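Local structure of PnpC (Pseudomonas putida, 3N9T) at residues A10-T22 against Q30-F42. The protein catalyses, as a ferric iron-dependent hydroxyquinol 1,2-dioxygenase, the intradiol cleavage of the aromatic ring of hydroxyquinol. Residues are numbered along the deposited sequence; the frame is centred on the assembly and turned at random.
With HGX (1-heptadecanoyl-2-tridecanoyl-3-glycerol-phosphonyl choline), chain B.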
loop_
_atom_site.group_PDB
_atom_site.type_symbol
_atom_site.label_atom_id
_atom_site.label_comp_id
_atom_site.label_asym_id
_atom_site.label_seq_id
_atom_site.Cartn_x
_atom_site.Cartn_y
_atom_site.Cartn_z
ATOM N N ALA A 10 -1.224 0.649 -21.787
ATOM C CA ALA A 10 -2.403 1.462 -21.569
ATOM C C ALA A 10 -3.632 0.579 -21.483
ATOM O O ALA A 10 -4.572 0.914 -20.783
ATOM C CB ALA A 10 -2.600 2.535 -22.682
ATOM N N LEU A 11 -3.648 -0.545 -22.200
ATOM C CA LEU A 11 -4.873 -1.349 -22.230
ATOM C C LEU A 11 -5.013 -2.078 -20.900
ATOM O O LEU A 11 -6.086 -2.266 -20.373
ATOM C CB LEU A 11 -4.833 -2.357 -23.396
ATOM C CG LEU A 11 -6.043 -3.333 -23.496
ATOM C CD1 LEU A 11 -7.396 -2.575 -23.693
ATOM C CD2 LEU A 11 -5.895 -4.394 -24.617
ATOM N N ILE A 12 -3.894 -2.464 -20.324
ATOM C CA ILE A 12 -3.940 -3.164 -19.026
ATOM C C ILE A 12 -4.488 -2.173 -17.950
ATOM O O ILE A 12 -5.337 -2.500 -17.109
ATOM C CB ILE A 12 -2.490 -3.639 -18.640
ATOM C CG1 ILE A 12 -1.985 -4.732 -19.613
ATOM C CG2 ILE A 12 -2.441 -4.099 -17.082
ATOM C CD1 ILE A 12 -0.371 -4.986 -19.506
ATOM N N SER A 13 -3.972 -0.947 -17.946
ATOM C CA SER A 13 -4.465 0.044 -16.953
ATOM C C SER A 13 -5.924 0.426 -17.130
ATOM O O SER A 13 -6.662 0.581 -16.136
ATOM C CB SER A 13 -3.570 1.297 -16.962
ATOM O OG SER A 13 -2.243 0.833 -16.761
ATOM N N ASP A 14 -6.372 0.580 -18.382
ATOM C CA ASP A 14 -7.802 0.824 -18.631
ATOM C C ASP A 14 -8.676 -0.284 -18.087
ATOM O O ASP A 14 -9.696 -0.016 -17.430
ATOM C CB ASP A 14 -8.073 0.966 -20.141
ATOM C CG ASP A 14 -7.592 2.327 -20.686
ATOM O OD1 ASP A 14 -7.336 3.253 -19.878
ATOM O OD2 ASP A 14 -7.522 2.498 -21.925
ATOM N N GLN A 15 -8.319 -1.552 -18.387
ATOM C CA GLN A 15 -9.110 -2.681 -17.886
ATOM C C GLN A 15 -9.142 -2.665 -16.321
ATOM O O GLN A 15 -10.170 -2.930 -15.698
ATOM C CB GLN A 15 -8.432 -4.002 -18.279
ATOM C CG GLN A 15 -8.649 -4.549 -19.651
ATOM C CD GLN A 15 -7.791 -5.813 -19.861
ATOM O OE1 GLN A 15 -8.245 -6.880 -19.603
ATOM N NE2 GLN A 15 -6.536 -5.653 -20.226
ATOM N N ALA A 16 -8.002 -2.376 -15.697
ATOM C CA ALA A 16 -7.939 -2.397 -14.237
ATOM C C ALA A 16 -8.858 -1.303 -13.662
ATOM O O ALA A 16 -9.654 -1.543 -12.776
ATOM C CB ALA A 16 -6.495 -2.199 -13.808
ATOM N N VAL A 17 -8.757 -0.093 -14.185
ATOM C CA VAL A 17 -9.672 0.975 -13.770
ATOM C C VAL A 17 -11.125 0.648 -14.070
ATOM O O VAL A 17 -12.033 0.807 -13.211
ATOM C CB VAL A 17 -9.242 2.324 -14.406
ATOM C CG1 VAL A 17 -10.334 3.466 -14.256
ATOM C CG2 VAL A 17 -7.900 2.742 -13.882
ATOM N N ASP A 18 -11.393 0.195 -15.288
ATOM C CA ASP A 18 -12.772 -0.109 -15.712
ATOM C C ASP A 18 -13.378 -1.240 -14.913
ATOM O O ASP A 18 -14.610 -1.300 -14.750
ATOM C CB ASP A 18 -12.823 -0.442 -17.209
ATOM C CG ASP A 18 -12.539 0.770 -18.090
ATOM O OD1 ASP A 18 -12.625 1.916 -17.562
ATOM O OD2 ASP A 18 -12.177 0.578 -19.301
ATOM N N SER A 19 -12.541 -2.143 -14.399
ATOM C CA SER A 19 -13.093 -3.257 -13.610
ATOM C C SER A 19 -14.018 -2.823 -12.447
ATOM O O SER A 19 -14.817 -3.618 -11.942
ATOM C CB SER A 19 -11.986 -4.188 -13.097
ATOM O OG SER A 19 -11.235 -3.606 -12.029
ATOM N N PHE A 20 -13.860 -1.584 -11.978
ATOM C CA PHE A 20 -14.622 -1.075 -10.827
ATOM C C PHE A 20 -15.938 -0.375 -11.189
ATOM O O PHE A 20 -16.665 -0.009 -10.278
ATOM C CB PHE A 20 -13.736 -0.133 -9.988
ATOM C CG PHE A 20 -12.645 -0.875 -9.203
ATOM C CD1 PHE A 20 -12.931 -1.425 -7.953
ATOM C CD2 PHE A 20 -11.390 -1.036 -9.735
ATOM C CE1 PHE A 20 -11.969 -2.110 -7.212
ATOM C CE2 PHE A 20 -10.372 -1.726 -9.011
ATOM C CZ PHE A 20 -10.686 -2.274 -7.748
ATOM N N GLU A 21 -16.209 -0.219 -12.499
ATOM C CA GLU A 21 -17.449 0.411 -13.023
ATOM C C GLU A 21 -18.751 -0.074 -12.439
ATOM O O GLU A 21 -19.703 0.671 -12.328
ATOM C CB GLU A 21 -17.582 0.202 -14.527
ATOM C CG GLU A 21 -16.866 1.214 -15.291
ATOM C CD GLU A 21 -17.251 2.628 -14.879
ATOM O OE1 GLU A 21 -18.458 2.875 -14.572
ATOM O OE2 GLU A 21 -16.340 3.489 -14.888
ATOM N N THR A 22 -18.752 -1.342 -12.123
ATOM C CA THR A 22 -19.831 -2.079 -11.567
ATOM C C THR A 22 -20.077 -1.888 -10.037
ATOM O O THR A 22 -21.073 -2.452 -9.544
ATOM C CB THR A 22 -19.413 -3.602 -11.677
ATOM O OG1 THR A 22 -17.991 -3.707 -11.299
ATOM C CG2 THR A 22 -19.587 -4.124 -13.082
ATOM N N GLN A 30 -15.449 5.655 -7.177
ATOM C CA GLN A 30 -14.593 6.847 -7.261
ATOM C C GLN A 30 -13.199 6.618 -6.646
ATOM O O GLN A 30 -12.167 6.910 -7.262
ATOM C CB GLN A 30 -15.214 8.025 -6.485
ATOM C CG GLN A 30 -14.329 9.339 -6.667
ATOM C CD GLN A 30 -14.927 10.510 -5.917
ATOM O OE1 GLN A 30 -15.847 10.338 -5.138
ATOM N NE2 GLN A 30 -14.381 11.688 -6.126
ATOM N N ILE A 31 -13.180 6.137 -5.406
ATOM C CA ILE A 31 -11.888 5.991 -4.724
ATOM C C ILE A 31 -11.006 4.950 -5.459
ATOM O O ILE A 31 -9.827 5.198 -5.717
ATOM C CB ILE A 31 -12.102 5.554 -3.283
ATOM C CG1 ILE A 31 -12.646 6.753 -2.446
ATOM C CG2 ILE A 31 -10.779 5.111 -2.691
ATOM C CD1 ILE A 31 -13.141 6.320 -1.033
ATOM N N MET A 32 -11.579 3.779 -5.770
ATOM C CA MET A 32 -10.760 2.713 -6.380
ATOM C C MET A 32 -10.297 3.092 -7.802
ATOM O O MET A 32 -9.181 2.773 -8.186
ATOM C CB MET A 32 -11.531 1.413 -6.408
ATOM C CG MET A 32 -11.789 0.775 -4.979
ATOM S SD MET A 32 -10.292 0.724 -3.919
ATOM C CE MET A 32 -9.221 -0.369 -4.856
ATOM N N GLN A 33 -11.134 3.757 -8.598
ATOM C CA GLN A 33 -10.646 4.170 -9.919
ATOM C C GLN A 33 -9.522 5.169 -9.850
ATOM O O GLN A 33 -8.555 5.098 -10.632
ATOM C CB GLN A 33 -11.782 4.644 -10.850
ATOM C CG GLN A 33 -12.762 3.469 -11.160
ATOM C CD GLN A 33 -13.816 3.810 -12.224
ATOM O OE1 GLN A 33 -14.396 4.905 -12.225
ATOM N NE2 GLN A 33 -14.065 2.854 -13.115
ATOM N N SER A 34 -9.630 6.122 -8.934
ATOM C CA SER A 34 -8.553 7.042 -8.692
ATOM C C SER A 34 -7.287 6.364 -8.177
ATOM O O SER A 34 -6.163 6.631 -8.651
ATOM C CB SER A 34 -8.989 8.087 -7.646
ATOM O OG SER A 34 -8.013 9.067 -7.573
ATOM N N LEU A 35 -7.462 5.447 -7.226
ATOM C CA LEU A 35 -6.277 4.838 -6.636
ATOM C C LEU A 35 -5.541 3.984 -7.729
ATOM O O LEU A 35 -4.293 4.007 -7.861
ATOM C CB LEU A 35 -6.833 3.966 -5.524
ATOM C CG LEU A 35 -5.885 3.042 -4.805
ATOM C CD1 LEU A 35 -4.696 3.849 -4.480
ATOM C CD2 LEU A 35 -6.577 2.594 -3.502
ATOM N N VAL A 36 -6.331 3.226 -8.504
ATOM C CA VAL A 36 -5.731 2.383 -9.549
ATOM C C VAL A 36 -4.992 3.214 -10.633
ATOM O O VAL A 36 -3.881 2.873 -11.045
ATOM C CB VAL A 36 -6.793 1.458 -10.144
ATOM C CG1 VAL A 36 -6.227 0.713 -11.369
ATOM C CG2 VAL A 36 -7.180 0.362 -9.064
ATOM N N ARG A 37 -5.622 4.294 -11.096
ATOM C CA ARG A 37 -5.020 5.151 -12.101
ATOM C C ARG A 37 -3.697 5.714 -11.525
ATOM O O ARG A 37 -2.675 5.692 -12.195
ATOM C CB ARG A 37 -5.987 6.279 -12.453
ATOM C CG ARG A 37 -5.433 7.245 -13.558
ATOM C CD ARG A 37 -4.987 6.424 -14.836
ATOM N NE ARG A 37 -6.149 5.823 -15.502
ATOM C CZ ARG A 37 -6.125 4.968 -16.534
ATOM N NH1 ARG A 37 -4.972 4.555 -17.078
ATOM N NH2 ARG A 37 -7.304 4.549 -17.040
ATOM N N HIS A 38 -3.703 6.171 -10.264
ATOM C CA HIS A 38 -2.475 6.779 -9.672
ATOM C C HIS A 38 -1.398 5.723 -9.492
ATOM O O HIS A 38 -0.202 5.978 -9.760
ATOM C CB HIS A 38 -2.705 7.556 -8.349
ATOM C CG HIS A 38 -3.441 8.837 -8.530
ATOM N ND1 HIS A 38 -2.804 10.039 -8.753
ATOM C CD2 HIS A 38 -4.759 9.084 -8.679
ATOM C CE1 HIS A 38 -3.710 11.001 -8.900
ATOM N NE2 HIS A 38 -4.895 10.453 -8.894
ATOM N N LEU A 39 -1.817 4.550 -9.068
ATOM C CA LEU A 39 -0.870 3.476 -8.831
ATOM C C LEU A 39 -0.184 3.068 -10.148
ATOM O O LEU A 39 1.050 2.928 -10.216
ATOM C CB LEU A 39 -1.686 2.298 -8.343
ATOM C CG LEU A 39 -1.036 1.036 -7.812
ATOM C CD1 LEU A 39 0.154 1.311 -6.920
ATOM C CD2 LEU A 39 -2.162 0.241 -7.074
ATOM N N HIS A 40 -1.000 2.899 -11.200
ATOM C CA HIS A 40 -0.495 2.530 -12.503
ATOM C C HIS A 40 0.325 3.673 -13.137
ATOM O O HIS A 40 1.326 3.382 -13.760
ATOM C CB HIS A 40 -1.627 2.154 -13.490
ATOM C CG HIS A 40 -2.168 0.770 -13.279
ATOM N ND1 HIS A 40 -2.255 -0.153 -14.303
ATOM C CD2 HIS A 40 -2.595 0.132 -12.162
ATOM C CE1 HIS A 40 -2.767 -1.280 -13.833
ATOM N NE2 HIS A 40 -2.976 -1.130 -12.538
ATOM N N ASP A 41 -0.077 4.934 -12.936
ATOM C CA ASP A 41 0.743 6.051 -13.434
ATOM C C ASP A 41 2.114 6.112 -12.734
ATOM O O ASP A 41 3.133 6.422 -13.341
ATOM C CB ASP A 41 0.024 7.378 -13.272
ATOM C CG ASP A 41 -1.071 7.596 -14.368
ATOM O OD1 ASP A 41 -1.128 6.830 -15.360
ATOM O OD2 ASP A 41 -1.858 8.538 -14.198
ATOM N N PHE A 42 2.123 5.874 -11.440
ATOM C CA PHE A 42 3.385 5.736 -10.731
ATOM C C PHE A 42 4.309 4.632 -11.305
ATOM O O PHE A 42 5.532 4.856 -11.597
ATOM C CB PHE A 42 3.089 5.499 -9.247
ATOM C CG PHE A 42 4.200 4.808 -8.529
ATOM C CD1 PHE A 42 5.447 5.467 -8.331
ATOM C CD2 PHE A 42 4.019 3.527 -8.027
ATOM C CE1 PHE A 42 6.464 4.818 -7.667
ATOM C CE2 PHE A 42 5.057 2.871 -7.407
ATOM C CZ PHE A 42 6.268 3.536 -7.193
HETATM O O11 HGX B . -15.946 2.845 0.952
HETATM C C11 HGX B . -15.166 2.364 1.714
HETATM C C12 HGX B . -13.897 3.103 1.988
HETATM C C13 HGX B . -12.821 2.656 1.030
HETATM C C14 HGX B . -11.567 3.297 1.561
HETATM C C15 HGX B . -10.410 2.999 0.694
HETATM C C16 HGX B . -9.271 3.871 1.118
HETATM C C17 HGX B . -8.001 3.320 0.521
HETATM C C18 HGX B . -6.965 4.425 0.573
HETATM C C19 HGX B . -5.592 3.866 0.872
HETATM C C20 HGX B . -4.863 4.926 1.700
HETATM C C21 HGX B . -5.103 4.771 3.206
HETATM C C22 HGX B . -3.860 4.874 4.093
HETATM C C23 HGX B . -2.526 4.982 3.346
HETATM O O3 HGX B . -15.488 1.106 2.335
HETATM C C3 HGX B . -16.616 0.339 1.921
HETATM C C2 HGX B . -16.229 -0.946 1.203
HETATM C C1 HGX B . -17.478 -1.775 1.097
HETATM O O3P HGX B . -18.288 -1.144 0.119
HETATM O O2 HGX B . -15.295 -1.744 1.924
HETATM C C31 HGX B . -14.067 -2.079 1.191
HETATM O O31 HGX B . -13.813 -3.226 0.915
HETATM C C32 HGX B . -13.002 -1.138 0.788
HETATM C C33 HGX B . -11.905 -2.060 0.244
HETATM C C34 HGX B . -10.584 -1.359 0.416
HETATM C C35 HGX B . -9.712 -1.392 -0.814
HETATM C C36 HGX B . -8.417 -0.761 -0.444
HETATM C C37 HGX B . -7.376 -1.294 -1.409
HETATM C C38 HGX B . -6.155 -0.455 -1.167
HETATM C C39 HGX B . -4.905 -1.197 -1.594
HETATM C C40 HGX B . -4.002 -0.352 -2.478
HETATM C C42 HGX B . -2.967 0.463 -1.699
HETATM C C43 HGX B . -1.508 0.062 -1.989
HETATM C C44 HGX B . -1.273 -0.552 -3.372
HETATM C C45 HGX B . -0.610 -1.918 -3.219
HETATM C C46 HGX B . -0.920 -2.905 -4.362
HETATM C C47 HGX B . 0.378 -3.435 -4.963
HETATM C C48 HGX B . 0.840 -4.520 -4.012
HETATM O O1 HGX B . -20.240 -2.222 1.261
HETATM P P1 HGX B . -19.850 -0.987 0.441
HETATM O O4 HGX B . -20.011 0.404 1.028
HETATM O O5 HGX B . -20.547 -1.079 -1.034
HETATM C C4 HGX B . -21.985 -1.061 -1.167
HETATM C C5 HGX B . -22.545 -2.379 -1.726
HETATM N N1 HGX B . -23.016 -3.405 -0.747
HETATM C C6 HGX B . -24.128 -4.153 -1.370
HETATM C C7 HGX B . -23.496 -2.850 0.544
HETATM C C8 HGX B . -21.922 -4.365 -0.499
#
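Helix 10-18 runs nearly antiparallel to helix 30-42 (160°, axes 9.0 Å apart), its backbone coming nearest where Val17 faces Gln33. Extended beyond CG, Gln33 spends both N-H groups of one amide: NE2 gives a hydrogen bond to Val17 O (2.9 Å) and another, nearly straight, to Glu21 OE2. Val17 O also accepts from Phe20 N, and the two donors reach it from opposite faces of the carbonyl. A leucine in place of Gln33 would probably leave Glu21 without this mate and the turn 18-21 less firmly tied to helix 30-42. Met32 CB sits over one Phe20 ring face (CH-pi, 3.6 Å from the centroid), while SD makes an oblique Met-aromatic contact and meets HGX C35 (3.8 Å). This pair belongs to the helical N-terminal region of intradiol dioxygenases, at the dimer interface; Arg211 of the second subunit makes a cation-pi contact with Phe20. Val36 CG1 touches both Ala16 CB and Val17 CG2. Bent at chi2 and chi3 (53° and 67°), Arg37 lays a guanidinium face against Val17 CG2, and NH2 makes a salt bridge to Asp14 OD1 (3.1 Å), close to the guanidinium plane. Ser13 OG hydrogen-bonds His40 ND1 at the ring edge (2.6 Å), while His40 NE2 binds Leu82 O of the second subunit.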